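Local coordinates for protein replicative DNA helicase (Helicobacter pylori, PDB 3GXV) that probably unwinds duplex DNA at the replication fork as an ATP-driven hexameric helicase that works with primase, at residues B[34-40]-B[101-105]; B[42-48]-B[81-86]; B[25-29]-B[56-62]; B[13-17]-B[97-101]. One frame throughout, in Å; residues are numbered along the deposited sequence.

Contact 1 (B[34-40]-B[101-105])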
loop_
_atom_site.group_PDB
_atom_site.type_symbol
_atom_site.label_atom_id
_atom_site.label_comp_id
_atom_site.label_asym_id
_atom_site.label_seq_id
_atom_site.Cartn_x
_atom_site.Cartn_y
_atom_site.Cartn_z
ATOM N N VAL B 34 13.455 -14.805 0.128
ATOM C CA VAL B 34 14.888 -14.842 0.390
ATOM C C VAL B 34 15.247 -14.144 1.705
ATOM O O VAL B 34 16.321 -14.364 2.247
ATOM C CB VAL B 34 15.676 -14.182 -0.788
ATOM C CG1 VAL B 34 17.125 -13.880 -0.380
ATOM C CG2 VAL B 34 15.668 -15.120 -2.003
ATOM N N LEU B 35 14.337 -13.336 2.237
ATOM C CA LEU B 35 14.614 -12.596 3.458
ATOM C C LEU B 35 13.577 -12.640 4.570
ATOM O O LEU B 35 12.384 -12.542 4.330
ATOM C CB LEU B 35 14.868 -11.126 3.114
ATOM C CG LEU B 35 16.096 -10.758 2.275
ATOM C CD1 LEU B 35 15.993 -9.313 1.831
ATOM C CD2 LEU B 35 17.361 -10.978 3.085
ATOM N N GLU B 36 14.060 -12.790 5.795
ATOM C CA GLU B 36 13.213 -12.761 6.979
ATOM C C GLU B 36 13.613 -11.451 7.665
ATOM O O GLU B 36 14.673 -10.902 7.373
ATOM C CB GLU B 36 13.523 -13.940 7.910
ATOM C CG GLU B 36 13.118 -15.305 7.381
ATOM C CD GLU B 36 11.678 -15.355 6.906
ATOM O OE1 GLU B 36 10.841 -14.584 7.424
ATOM O OE2 GLU B 36 11.380 -16.180 6.020
ATOM N N PRO B 37 12.775 -10.928 8.574
ATOM C CA PRO B 37 13.140 -9.671 9.254
ATOM C C PRO B 37 14.520 -9.786 9.924
ATOM O O PRO B 37 15.386 -8.910 9.774
ATOM C CB PRO B 37 12.012 -9.486 10.266
ATOM C CG PRO B 37 10.820 -10.101 9.556
ATOM C CD PRO B 37 11.410 -11.364 8.944
ATOM N N SER B 38 14.723 -10.885 10.642
ATOM C CA SER B 38 15.975 -11.144 11.338
ATOM C C SER B 38 17.196 -11.098 10.415
ATOM O O SER B 38 18.330 -11.098 10.887
ATOM C CB SER B 38 15.904 -12.512 12.033
ATOM O OG SER B 38 15.662 -13.561 11.102
ATOM N N ASP B 39 16.981 -11.057 9.099
ATOM C CA ASP B 39 18.115 -11.002 8.183
ATOM C C ASP B 39 18.603 -9.599 7.892
ATOM O O ASP B 39 19.549 -9.432 7.128
ATOM C CB ASP B 39 17.795 -11.684 6.853
ATOM C CG ASP B 39 17.705 -13.178 6.974
ATOM O OD1 ASP B 39 18.586 -13.781 7.628
ATOM O OD2 ASP B 39 16.758 -13.750 6.406
ATOM N N PHE B 40 17.960 -8.596 8.489
ATOM C CA PHE B 40 18.367 -7.206 8.267
ATOM C C PHE B 40 19.408 -6.794 9.289
ATOM O O PHE B 40 19.298 -7.132 10.454
ATOM C CB PHE B 40 17.171 -6.259 8.338
ATOM C CG PHE B 40 16.304 -6.298 7.117
ATOM C CD1 PHE B 40 15.391 -7.336 6.922
ATOM C CD2 PHE B 40 16.444 -5.340 6.125
ATOM C CE1 PHE B 40 14.643 -7.409 5.757
ATOM C CE2 PHE B 40 15.690 -5.414 4.947
ATOM C CZ PHE B 40 14.792 -6.454 4.771
ATOM N N ILE B 101 21.905 -8.524 0.881
ATOM C CA ILE B 101 21.406 -8.431 2.249
ATOM C C ILE B 101 21.422 -9.807 2.906
ATOM O O ILE B 101 21.793 -9.948 4.069
ATOM C CB ILE B 101 19.973 -7.859 2.258
ATOM C CG1 ILE B 101 20.034 -6.352 1.999
ATOM C CG2 ILE B 101 19.277 -8.166 3.589
ATOM C CD1 ILE B 101 18.694 -5.711 1.736
ATOM N N LYS B 102 21.036 -10.819 2.135
ATOM C CA LYS B 102 20.982 -12.199 2.614
ATOM C C LYS B 102 22.374 -12.729 2.908
ATOM O O LYS B 102 22.583 -13.404 3.918
ATOM C CB LYS B 102 20.303 -13.101 1.576
ATOM C CG LYS B 102 20.077 -14.525 2.052
ATOM C CD LYS B 102 19.220 -14.531 3.313
ATOM C CE LYS B 102 19.086 -15.924 3.895
ATOM N NZ LYS B 102 18.466 -16.852 2.931
ATOM N N ASN B 103 23.310 -12.417 2.010
ATOM C CA ASN B 103 24.705 -12.827 2.127
ATOM C C ASN B 103 25.389 -12.279 3.388
ATOM O O ASN B 103 26.146 -12.994 4.034
ATOM C CB ASN B 103 25.499 -12.382 0.881
ATOM C CG ASN B 103 25.322 -13.326 -0.305
ATOM O OD1 ASN B 103 25.546 -12.944 -1.456
ATOM N ND2 ASN B 103 24.928 -14.568 -0.025
ATOM N N ALA B 104 25.141 -11.017 3.725
ATOM C CA ALA B 104 25.759 -10.429 4.911
ATOM C C ALA B 104 25.090 -10.967 6.171
ATOM O O ALA B 104 25.684 -11.000 7.245
ATOM C CB ALA B 104 25.673 -8.912 4.863
ATOM N N SER B 105 23.839 -11.384 6.033
ATOM C CA SER B 105 23.120 -11.966 7.153
ATOM C C SER B 105 23.826 -13.285 7.472
ATOM O O SER B 105 24.205 -13.537 8.608
ATOM C CB SER B 105 21.664 -12.223 6.775
ATOM O OG SER B 105 20.997 -12.919 7.805
HETATM O O HOH W 1 21.692 -11.861 10.415
HETATM O O HOH W 2 22.231 -8.032 6.215
#
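Val34 opens the contact on the solvent side. Val34 CG1 lies 3.8 Å from Lys102 CB. Val34 O takes a weak, long hydrogen bond of 3.4 Å from Lys102 NZ. Leu35 reaches inward instead: its CD2 sits 3.4 Å from Ile101 CG2 and packs along the start of 101-105. Glu36 turns off toward His32, but its backbone N donates to Asp39 OD2 (2.9 Å), which ties the loop to itself. Pro37 faces helix 43-57 and begins a short 3-10 turn. Ser38 O is joined to Ser105 OG by water 1, weakly on the Ser38 side. Asp39 is the main polar residue. Asp39 OD1 accepts a short hydrogen bond of 2.6 Å from Ser105 OG, so its carboxylate serves both its own loop and the helix. Water 2 lies between Asp39 O and Ile101 O, at 3.2 and 2.9 Å. Phe40 starts away from the helix, yet its ring comes back to Ile101, with Phe40 CE2 4.4 Å from Ile101 CD1. The ring also meets Phe49 and Glu14. This is a loop laid across a long helix in the all-helical DnaB N-terminal domain, with apolar contacts beside a buried Asp39-Ser105 hydrogen bond.

Contact 2 (B[42-48]-B[81-86])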
loop_
_atom_site.group_PDB
_atom_site.type_symbol
_atom_site.label_atom_id
_atom_site.label_comp_id
_atom_site.label_asym_id
_atom_site.label_seq_id
_atom_site.Cartn_x
_atom_site.Cartn_y
_atom_site.Cartn_z
ATOM N N TYR B 42 20.406 -3.478 10.121
ATOM C CA TYR B 42 19.904 -2.416 10.985
ATOM C C TYR B 42 18.541 -2.928 11.467
ATOM O O TYR B 42 17.604 -3.033 10.687
ATOM C CB TYR B 42 19.728 -1.131 10.187
ATOM C CG TYR B 42 19.410 0.060 11.040
ATOM C CD1 TYR B 42 20.205 0.377 12.138
ATOM C CD2 TYR B 42 18.321 0.880 10.755
ATOM C CE1 TYR B 42 19.927 1.476 12.926
ATOM C CE2 TYR B 42 18.035 1.981 11.538
ATOM C CZ TYR B 42 18.845 2.276 12.622
ATOM O OH TYR B 42 18.602 3.386 13.397
ATOM N N PRO B 43 18.424 -3.262 12.756
ATOM C CA PRO B 43 17.182 -3.780 13.344
ATOM C C PRO B 43 15.883 -3.064 12.981
ATOM O O PRO B 43 14.870 -3.705 12.730
ATOM C CB PRO B 43 17.468 -3.739 14.844
ATOM C CG PRO B 43 18.938 -3.956 14.899
ATOM C CD PRO B 43 19.436 -3.052 13.801
ATOM N N PRO B 44 15.889 -1.724 12.973
ATOM C CA PRO B 44 14.650 -1.012 12.625
ATOM C C PRO B 44 14.130 -1.334 11.214
ATOM O O PRO B 44 12.931 -1.188 10.934
ATOM C CB PRO B 44 15.044 0.451 12.789
ATOM C CG PRO B 44 16.026 0.382 13.938
ATOM C CD PRO B 44 16.887 -0.795 13.540
ATOM N N ASN B 45 15.034 -1.753 10.330
ATOM C CA ASN B 45 14.657 -2.098 8.963
ATOM C C ASN B 45 13.980 -3.458 8.967
ATOM O O ASN B 45 13.078 -3.711 8.177
ATOM C CB ASN B 45 15.882 -2.137 8.046
ATOM C CG ASN B 45 16.468 -0.754 7.780
ATOM O OD1 ASN B 45 15.817 0.269 8.000
ATOM N ND2 ASN B 45 17.699 -0.722 7.292
ATOM N N GLY B 46 14.443 -4.345 9.846
ATOM C CA GLY B 46 13.834 -5.655 9.958
ATOM C C GLY B 46 12.445 -5.473 10.552
ATOM O O GLY B 46 11.467 -6.069 10.092
ATOM N N LEU B 47 12.348 -4.642 11.585
ATOM C CA LEU B 47 11.067 -4.382 12.229
ATOM C C LEU B 47 10.078 -3.872 11.175
ATOM O O LEU B 47 8.897 -4.259 11.170
ATOM C CB LEU B 47 11.235 -3.354 13.360
ATOM C CG LEU B 47 10.010 -2.943 14.199
ATOM C CD1 LEU B 47 9.107 -4.145 14.444
ATOM C CD2 LEU B 47 10.476 -2.341 15.530
ATOM N N PHE B 48 10.575 -3.004 10.290
ATOM C CA PHE B 48 9.771 -2.447 9.205
ATOM C C PHE B 48 9.324 -3.594 8.295
ATOM O O PHE B 48 8.139 -3.729 8.007
ATOM C CB PHE B 48 10.590 -1.452 8.382
ATOM C CG PHE B 48 9.790 -0.715 7.344
ATOM C CD1 PHE B 48 9.171 0.481 7.657
ATOM C CD2 PHE B 48 9.678 -1.207 6.044
ATOM C CE1 PHE B 48 8.446 1.183 6.688
ATOM C CE2 PHE B 48 8.959 -0.516 5.072
ATOM C CZ PHE B 48 8.345 0.684 5.393
ATOM N N ASP B 81 14.384 6.967 11.301
ATOM C CA ASP B 81 14.588 5.696 10.610
ATOM C C ASP B 81 13.520 5.450 9.552
ATOM O O ASP B 81 13.746 4.715 8.587
ATOM C CB ASP B 81 14.603 4.536 11.614
ATOM C CG ASP B 81 15.895 4.477 12.412
ATOM O OD1 ASP B 81 16.970 4.547 11.795
ATOM O OD2 ASP B 81 15.844 4.356 13.649
ATOM N N LEU B 82 12.360 6.070 9.757
ATOM C CA LEU B 82 11.241 5.953 8.836
ATOM C C LEU B 82 11.520 6.825 7.622
ATOM O O LEU B 82 11.532 6.339 6.492
ATOM C CB LEU B 82 9.938 6.403 9.518
ATOM C CG LEU B 82 9.312 5.509 10.599
ATOM C CD1 LEU B 82 8.139 6.226 11.244
ATOM C CD2 LEU B 82 8.848 4.197 9.990
ATOM N N VAL B 83 11.761 8.113 7.858
ATOM C CA VAL B 83 12.035 9.047 6.771
ATOM C C VAL B 83 13.229 8.557 5.962
ATOM O O VAL B 83 13.358 8.867 4.774
ATOM C CB VAL B 83 12.340 10.464 7.303
ATOM C CG1 VAL B 83 11.274 10.882 8.291
ATOM C CG2 VAL B 83 13.697 10.495 7.955
ATOM N N ALA B 84 14.100 7.791 6.616
ATOM C CA ALA B 84 15.277 7.243 5.953
ATOM C C ALA B 84 14.798 6.250 4.904
ATOM O O ALA B 84 15.224 6.278 3.745
ATOM C CB ALA B 84 16.175 6.537 6.969
ATOM N N ILE B 85 13.894 5.375 5.320
ATOM C CA ILE B 85 13.353 4.367 4.433
ATOM C C ILE B 85 12.461 4.955 3.340
ATOM O O ILE B 85 12.638 4.632 2.160
ATOM C CB ILE B 85 12.591 3.312 5.249
ATOM C CG1 ILE B 85 13.583 2.596 6.176
ATOM C CG2 ILE B 85 11.893 2.329 4.320
ATOM C CD1 ILE B 85 12.968 1.911 7.392
ATOM N N PHE B 86 11.530 5.828 3.715
ATOM C CA PHE B 86 10.622 6.435 2.739
ATOM C C PHE B 86 11.273 7.382 1.735
ATOM O O PHE B 86 10.786 7.529 0.614
ATOM C CB PHE B 86 9.476 7.169 3.458
ATOM C CG PHE B 86 8.510 6.247 4.165
ATOM C CD1 PHE B 86 7.715 5.375 3.444
ATOM C CD2 PHE B 86 8.431 6.231 5.548
ATOM C CE1 PHE B 86 6.849 4.496 4.089
ATOM C CE2 PHE B 86 7.570 5.357 6.211
ATOM C CZ PHE B 86 6.777 4.484 5.480
HETATM O O HOH W 3 15.913 2.759 9.154
#
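Phe48 presents one ring face to Ile85, whose CG2 stands 4.2 Å from the ring centroid and 16° off the normal. This is a CH-pi contact. The edge of the same ring points at the face of Phe86 in an offset edge-to-face pair. Their centroids are 5.8 Å apart and the planes meet at 75°. Leu82 CD2 also lies near the ring edge, 4.4 Å from Phe48 CD1. Three side chains of 81-86 therefore meet one phenylalanine, one on a face and two at its edge.

The other end of the contact is polar. Tyr42, at the N-cap position of its helix, gives a hydrogen bond from OH to Asp81 OD1 at 2.6 Å, though the modelled place of that oxygen is less certain. Pro44 CG packs 4.0 Å from Asp81 OD2. Between the two ends, Asn45 OD1 lies 3.3 Å from Ile85 CD1. Water 3 lies between Asn45 OD1 (2.7 Å) and Asp81 O (3.0 Å), within hydrogen-bonding distance of each.

The short helical segments cross at -70°, with axes 10.6 Å apart at closest approach. That spacing leaves room for the Phe48 ring. Around them, helix 3-23 supplies Leu18 to Phe48 and Glu14 to Tyr42 N and Asn45 ND2. Helix 64-69 adds Ile67 beside Phe48 and Arg68 beside Leu82 and Phe86.

Contact 3 (B[25-29]-B[56-62])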
loop_
_atom_site.group_PDB
_atom_site.type_symbol
_atom_site.label_atom_id
_atom_site.label_comp_id
_atom_site.label_asym_id
_atom_site.label_seq_id
_atom_site.Cartn_x
_atom_site.Cartn_y
_atom_site.Cartn_z
ATOM N N ASN B 25 4.178 -2.864 -3.641
ATOM C CA ASN B 25 3.858 -3.772 -2.534
ATOM C C ASN B 25 3.884 -5.257 -2.915
ATOM O O ASN B 25 3.978 -6.127 -2.049
ATOM C CB ASN B 25 2.494 -3.397 -1.940
ATOM C CG ASN B 25 2.488 -1.999 -1.345
ATOM O OD1 ASN B 25 3.258 -1.137 -1.761
ATOM N ND2 ASN B 25 1.616 -1.765 -0.373
ATOM N N HIS B 26 3.822 -5.548 -4.212
ATOM C CA HIS B 26 3.837 -6.935 -4.659
ATOM C C HIS B 26 5.243 -7.525 -4.585
ATOM O O HIS B 26 5.408 -8.739 -4.463
ATOM C CB HIS B 26 3.293 -7.045 -6.092
ATOM C CG HIS B 26 4.312 -6.767 -7.161
ATOM N ND1 HIS B 26 5.304 -7.662 -7.498
ATOM C CD2 HIS B 26 4.468 -5.704 -7.984
ATOM C CE1 HIS B 26 6.026 -7.166 -8.485
ATOM N NE2 HIS B 26 5.540 -5.977 -8.799
ATOM N N LYS B 27 6.254 -6.662 -4.641
ATOM C CA LYS B 27 7.641 -7.111 -4.590
ATOM C C LYS B 27 7.999 -7.729 -3.255
ATOM O O LYS B 27 9.081 -8.314 -3.106
ATOM C CB LYS B 27 8.599 -5.950 -4.865
ATOM C CG LYS B 27 8.829 -5.615 -6.343
ATOM C CD LYS B 27 9.730 -4.395 -6.477
ATOM C CE LYS B 27 10.062 -4.067 -7.929
ATOM N NZ LYS B 27 11.075 -4.992 -8.503
ATOM N N ILE B 28 7.092 -7.621 -2.291
ATOM C CA ILE B 28 7.358 -8.144 -0.957
ATOM C C ILE B 28 7.360 -9.665 -0.927
ATOM O O ILE B 28 7.992 -10.279 -0.071
ATOM C CB ILE B 28 6.339 -7.584 0.082
ATOM C CG1 ILE B 28 6.882 -7.782 1.501
ATOM C CG2 ILE B 28 4.993 -8.285 -0.056
ATOM C CD1 ILE B 28 6.018 -7.149 2.585
ATOM N N GLU B 29 6.663 -10.272 -1.878
ATOM C CA GLU B 29 6.588 -11.730 -1.957
ATOM C C GLU B 29 7.939 -12.281 -2.405
ATOM O O GLU B 29 8.456 -13.250 -1.841
ATOM C CB GLU B 29 5.493 -12.130 -2.946
ATOM C CG GLU B 29 4.159 -11.465 -2.631
ATOM C CD GLU B 29 3.196 -11.457 -3.801
ATOM O OE1 GLU B 29 2.135 -10.807 -3.685
ATOM O OE2 GLU B 29 3.500 -12.099 -4.832
ATOM N N HIS B 56 0.708 -7.018 4.426
ATOM C CA HIS B 56 0.449 -7.656 3.139
ATOM C C HIS B 56 -0.374 -8.931 3.267
ATOM O O HIS B 56 -0.981 -9.388 2.294
ATOM C CB HIS B 56 1.773 -7.967 2.439
ATOM C CG HIS B 56 1.639 -8.195 0.965
ATOM N ND1 HIS B 56 1.770 -9.438 0.388
ATOM C CD2 HIS B 56 1.405 -7.329 -0.048
ATOM C CE1 HIS B 56 1.624 -9.330 -0.921
ATOM N NE2 HIS B 56 1.402 -8.059 -1.211
ATOM N N GLU B 57 -0.374 -9.511 4.463
ATOM C CA GLU B 57 -1.125 -10.731 4.728
ATOM C C GLU B 57 -2.578 -10.377 4.964
ATOM O O GLU B 57 -3.457 -11.239 4.929
ATOM C CB GLU B 57 -0.565 -11.441 5.959
ATOM C CG GLU B 57 0.531 -12.436 5.648
ATOM C CD GLU B 57 0.038 -13.565 4.768
ATOM O OE1 GLU B 57 -0.846 -14.330 5.216
ATOM O OE2 GLU B 57 0.530 -13.680 3.625
ATOM N N GLU B 58 -2.812 -9.094 5.203
ATOM C CA GLU B 58 -4.143 -8.572 5.457
ATOM C C GLU B 58 -4.583 -7.752 4.264
ATOM O O GLU B 58 -5.609 -7.079 4.306
ATOM C CB GLU B 58 -4.125 -7.689 6.697
ATOM C CG GLU B 58 -3.875 -8.433 7.982
ATOM C CD GLU B 58 -3.494 -7.499 9.100
ATOM O OE1 GLU B 58 -4.095 -6.408 9.182
ATOM O OE2 GLU B 58 -2.601 -7.859 9.896
ATOM N N ASP B 59 -3.785 -7.814 3.205
ATOM C CA ASP B 59 -4.052 -7.093 1.968
ATOM C C ASP B 59 -4.182 -5.586 2.182
ATOM O O ASP B 59 -4.836 -4.885 1.402
ATOM C CB ASP B 59 -5.301 -7.668 1.295
ATOM C CG ASP B 59 -5.202 -9.179 1.081
ATOM O OD1 ASP B 59 -6.119 -9.779 0.485
ATOM O OD2 ASP B 59 -4.196 -9.773 1.519
ATOM N N CYS B 60 -3.549 -5.086 3.242
ATOM C CA CYS B 60 -3.575 -3.656 3.527
ATOM C C CYS B 60 -2.378 -3.012 2.840
ATOM O O CYS B 60 -1.274 -3.563 2.840
ATOM C CB CYS B 60 -3.503 -3.383 5.033
ATOM S SG CYS B 60 -3.611 -1.611 5.443
ATOM N N PRO B 61 -2.579 -1.836 2.236
ATOM C CA PRO B 61 -1.458 -1.190 1.564
ATOM C C PRO B 61 -0.246 -1.013 2.482
ATOM O O PRO B 61 -0.380 -0.929 3.699
ATOM C CB PRO B 61 -2.052 0.148 1.126
ATOM C CG PRO B 61 -3.500 -0.169 0.900
ATOM C CD PRO B 61 -3.821 -1.055 2.073
ATOM N N ILE B 62 0.942 -0.985 1.892
ATOM C CA ILE B 62 2.148 -0.765 2.671
ATOM C C ILE B 62 2.588 0.647 2.339
ATOM O O ILE B 62 3.233 0.877 1.325
ATOM C CB ILE B 62 3.267 -1.732 2.284
ATOM C CG1 ILE B 62 2.889 -3.148 2.713
ATOM C CG2 ILE B 62 4.583 -1.270 2.910
ATOM C CD1 ILE B 62 3.830 -4.236 2.197
#
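His56 and Asn25 contribute the largest buried areas, 85 and 83 Å², and Ile62 follows with 58 Å². The His56 imidazole reaches from the end of helix 43-57 toward 25-29. Ile28 lies over one face of it, with CG2 3.4 Å from the ring centroid and 9° off the normal. This is a close CH-pi contact. Glu29 approaches the ring edge, its OE1 3.2 Å from His56 CE1.

Asn25 fills the space between the two segments. Asn25 CA is 6.2 Å from Ile62 CA, the nearest such pair here. The side chain points at the backbone joining Pro61 to Ile62. Ile62 turns inward to meet Ile28, CD1 to CD1 at 3.7 Å. Ala52 lies beside both isoleucines.

The chain reverses before it reaches Ile62. Asp59, with positive phi, is the C-prime residue of a Schellman motif that ends helix 43-57. This lets Pro61 and Ile62 return toward Asn25. On the outer side the second subunit is close. Its Glu119 accepts a hydrogen bond from His26 NE2 and forms a salt bridge with Lys27, and its Pro43 packs on Pro61.

The chemistry is mixed. The isoleucine pair and the CH-pi contact give an apolar inner side, while polar groups of Asn25 and Glu29 lie next to the histidine. The imidazole thus stands at a border, with an apolar side chain on one face and polar atoms close by.

Contact 4 (B[13-17]-B[97-101])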
loop_
_atom_site.group_PDB
_atom_site.type_symbol
_atom_site.label_atom_id
_atom_site.label_comp_id
_atom_site.label_asym_id
_atom_site.label_seq_id
_atom_site.Cartn_x
_atom_site.Cartn_y
_atom_site.Cartn_z
ATOM N N ILE B 13 21.489 -0.062 1.442
ATOM C CA ILE B 13 20.882 -1.030 0.540
ATOM C C ILE B 13 19.570 -1.593 1.074
ATOM O O ILE B 13 18.660 -1.890 0.300
ATOM C CB ILE B 13 21.847 -2.215 0.280
ATOM C CG1 ILE B 13 22.990 -1.751 -0.624
ATOM C CG2 ILE B 13 21.087 -3.394 -0.327
ATOM C CD1 ILE B 13 24.017 -2.819 -0.905
ATOM N N GLU B 14 19.488 -1.755 2.390
ATOM C CA GLU B 14 18.291 -2.296 3.015
ATOM C C GLU B 14 17.126 -1.335 2.901
ATOM O O GLU B 14 15.984 -1.759 2.756
ATOM C CB GLU B 14 18.552 -2.619 4.488
ATOM C CG GLU B 14 19.671 -3.636 4.690
ATOM C CD GLU B 14 19.819 -4.113 6.121
ATOM O OE1 GLU B 14 19.524 -3.346 7.078
ATOM O OE2 GLU B 14 20.262 -5.265 6.288
ATOM N N ARG B 15 17.416 -0.044 2.973
ATOM C CA ARG B 15 16.381 0.968 2.864
ATOM C C ARG B 15 15.869 1.009 1.435
ATOM O O ARG B 15 14.659 1.013 1.196
ATOM C CB ARG B 15 16.926 2.355 3.229
ATOM C CG ARG B 15 17.290 2.530 4.689
ATOM C CD ARG B 15 17.524 4.000 5.032
ATOM N NE ARG B 15 18.760 4.533 4.465
ATOM C CZ ARG B 15 19.880 4.742 5.154
ATOM N NH1 ARG B 15 19.941 4.470 6.448
ATOM N NH2 ARG B 15 20.941 5.233 4.547
ATOM N N ILE B 16 16.795 1.052 0.481
ATOM C CA ILE B 16 16.405 1.117 -0.917
ATOM C C ILE B 16 15.499 -0.059 -1.272
ATOM O O ILE B 16 14.596 0.071 -2.074
ATOM C CB ILE B 16 17.631 1.117 -1.845
ATOM C CG1 ILE B 16 18.481 2.368 -1.588
ATOM C CG2 ILE B 16 17.163 1.062 -3.295
ATOM C CD1 ILE B 16 19.831 2.380 -2.311
ATOM N N VAL B 17 15.748 -1.203 -0.649
ATOM C CA VAL B 17 14.958 -2.397 -0.890
ATOM C C VAL B 17 13.566 -2.242 -0.298
ATOM O O VAL B 17 12.575 -2.605 -0.936
ATOM C CB VAL B 17 15.634 -3.630 -0.269
ATOM C CG1 VAL B 17 14.744 -4.861 -0.425
ATOM C CG2 VAL B 17 16.965 -3.875 -0.948
ATOM N N TYR B 97 20.653 -6.637 -4.578
ATOM C CA TYR B 97 20.595 -6.053 -3.248
ATOM C C TYR B 97 20.044 -7.069 -2.233
ATOM O O TYR B 97 20.644 -7.311 -1.185
ATOM C CB TYR B 97 19.694 -4.812 -3.269
ATOM C CG TYR B 97 20.344 -3.517 -3.715
ATOM C CD1 TYR B 97 21.543 -3.505 -4.430
ATOM C CD2 TYR B 97 19.762 -2.291 -3.393
ATOM C CE1 TYR B 97 22.148 -2.297 -4.804
ATOM C CE2 TYR B 97 20.350 -1.085 -3.761
ATOM C CZ TYR B 97 21.542 -1.093 -4.459
ATOM O OH TYR B 97 22.124 0.106 -4.783
ATOM N N VAL B 98 18.895 -7.654 -2.550
ATOM C CA VAL B 98 18.272 -8.632 -1.674
ATOM C C VAL B 98 19.215 -9.784 -1.369
ATOM O O VAL B 98 19.324 -10.194 -0.218
ATOM C CB VAL B 98 16.967 -9.161 -2.293
ATOM C CG1 VAL B 98 16.393 -10.283 -1.453
ATOM C CG2 VAL B 98 15.968 -8.037 -2.376
ATOM N N GLU B 99 19.895 -10.296 -2.398
ATOM C CA GLU B 99 20.854 -11.388 -2.231
ATOM C C GLU B 99 22.089 -10.889 -1.475
ATOM O O GLU B 99 22.795 -11.673 -0.833
ATOM C CB GLU B 99 21.301 -11.957 -3.584
ATOM C CG GLU B 99 22.238 -13.157 -3.435
ATOM C CD GLU B 99 22.998 -13.518 -4.707
ATOM O OE1 GLU B 99 23.773 -14.499 -4.669
ATOM O OE2 GLU B 99 22.831 -12.829 -5.735
ATOM N N GLU B 100 22.359 -9.591 -1.565
ATOM C CA GLU B 100 23.498 -9.018 -0.865
ATOM C C GLU B 100 23.130 -8.963 0.611
ATOM O O GLU B 100 23.930 -9.312 1.488
ATOM C CB GLU B 100 23.802 -7.609 -1.389
ATOM C CG GLU B 100 25.121 -7.052 -0.881
ATOM C CD GLU B 100 25.530 -5.765 -1.572
ATOM O OE1 GLU B 100 25.301 -5.632 -2.794
ATOM O OE2 GLU B 100 26.098 -4.892 -0.886
ATOM N N ILE B 101 21.905 -8.524 0.881
ATOM C CA ILE B 101 21.406 -8.431 2.249
ATOM C C ILE B 101 21.422 -9.807 2.906
ATOM O O ILE B 101 21.793 -9.948 4.069
ATOM C CB ILE B 101 19.973 -7.859 2.258
ATOM C CG1 ILE B 101 20.034 -6.352 1.999
ATOM C CG2 ILE B 101 19.277 -8.166 3.589
ATOM C CD1 ILE B 101 18.694 -5.711 1.736
#
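Two helices of the all-helical DnaB N-terminal domain, 3-23 and 95-119, pack face to face here. Their short segments run at 133° to each other, nearer antiparallel than parallel, with axes 9.7 Å apart. The interface is almost wholly apolar.

Tyr97 has chi1 at -84° (m), and chi2 of 18° sets the ring so that a face meets Ile13. Ile13 is in the m,t rotamer. Ile13 CG2 comes 3.5 Å from Tyr97 CG and 3.9 Å from Ile101 CG1. Ile16, also m,t, brings CD1 to the ring edge, 3.8 Å from Tyr97 CE2.

Val17 is t. This places Val17 CG1 3.9 Å from Val98 CG2. Ile101 repeats the m,t form and extends CD1 toward helix 3-23, where it touches Glu14 CA and CG, both at 3.7 Å.

Glu14 directs its CA-to-CB bond away overall. Its carboxylate is hydrogen-bonded to the backbone N atoms of Tyr41 and Tyr42 and to Asn45 ND2. Glu100 extends with chi1 and chi2 both t, and its OE2 accepts a hydrogen bond from Gln9. Where the two helices meet most squarely on the tyrosine, a CH-pi contact forms: Ile13 CG1 lies 4.1 Å from the centroid of the Tyr97 ring, 7° off the normal.

Overall arrangement
Contacts 1 and 4 are the closest pair, with centres 9 Å apart. They share Ile101, which meets loop 34-40 as well as helix 3-23. Leu35 CD1 also touches Val98 CG1 at 3.4 Å. Contact 2 lies 12 Å from contact 4, centre to centre. Glu14 OE1 links them, 3.2 Å from both Tyr42 N and Asn45 ND2, probably by hydrogen bonds. Contacts 1 and 2 meet where Phe40 CD2 packs 3.8 Å from Asn45 CB. Contact 3 stands apart, 17 to 19 Å from the other centres and without touching them, and it borders the second subunit. No ligand is bound here; the ATPase site of DnaB helicases belongs to the C-terminal domain, which this fragment lacks.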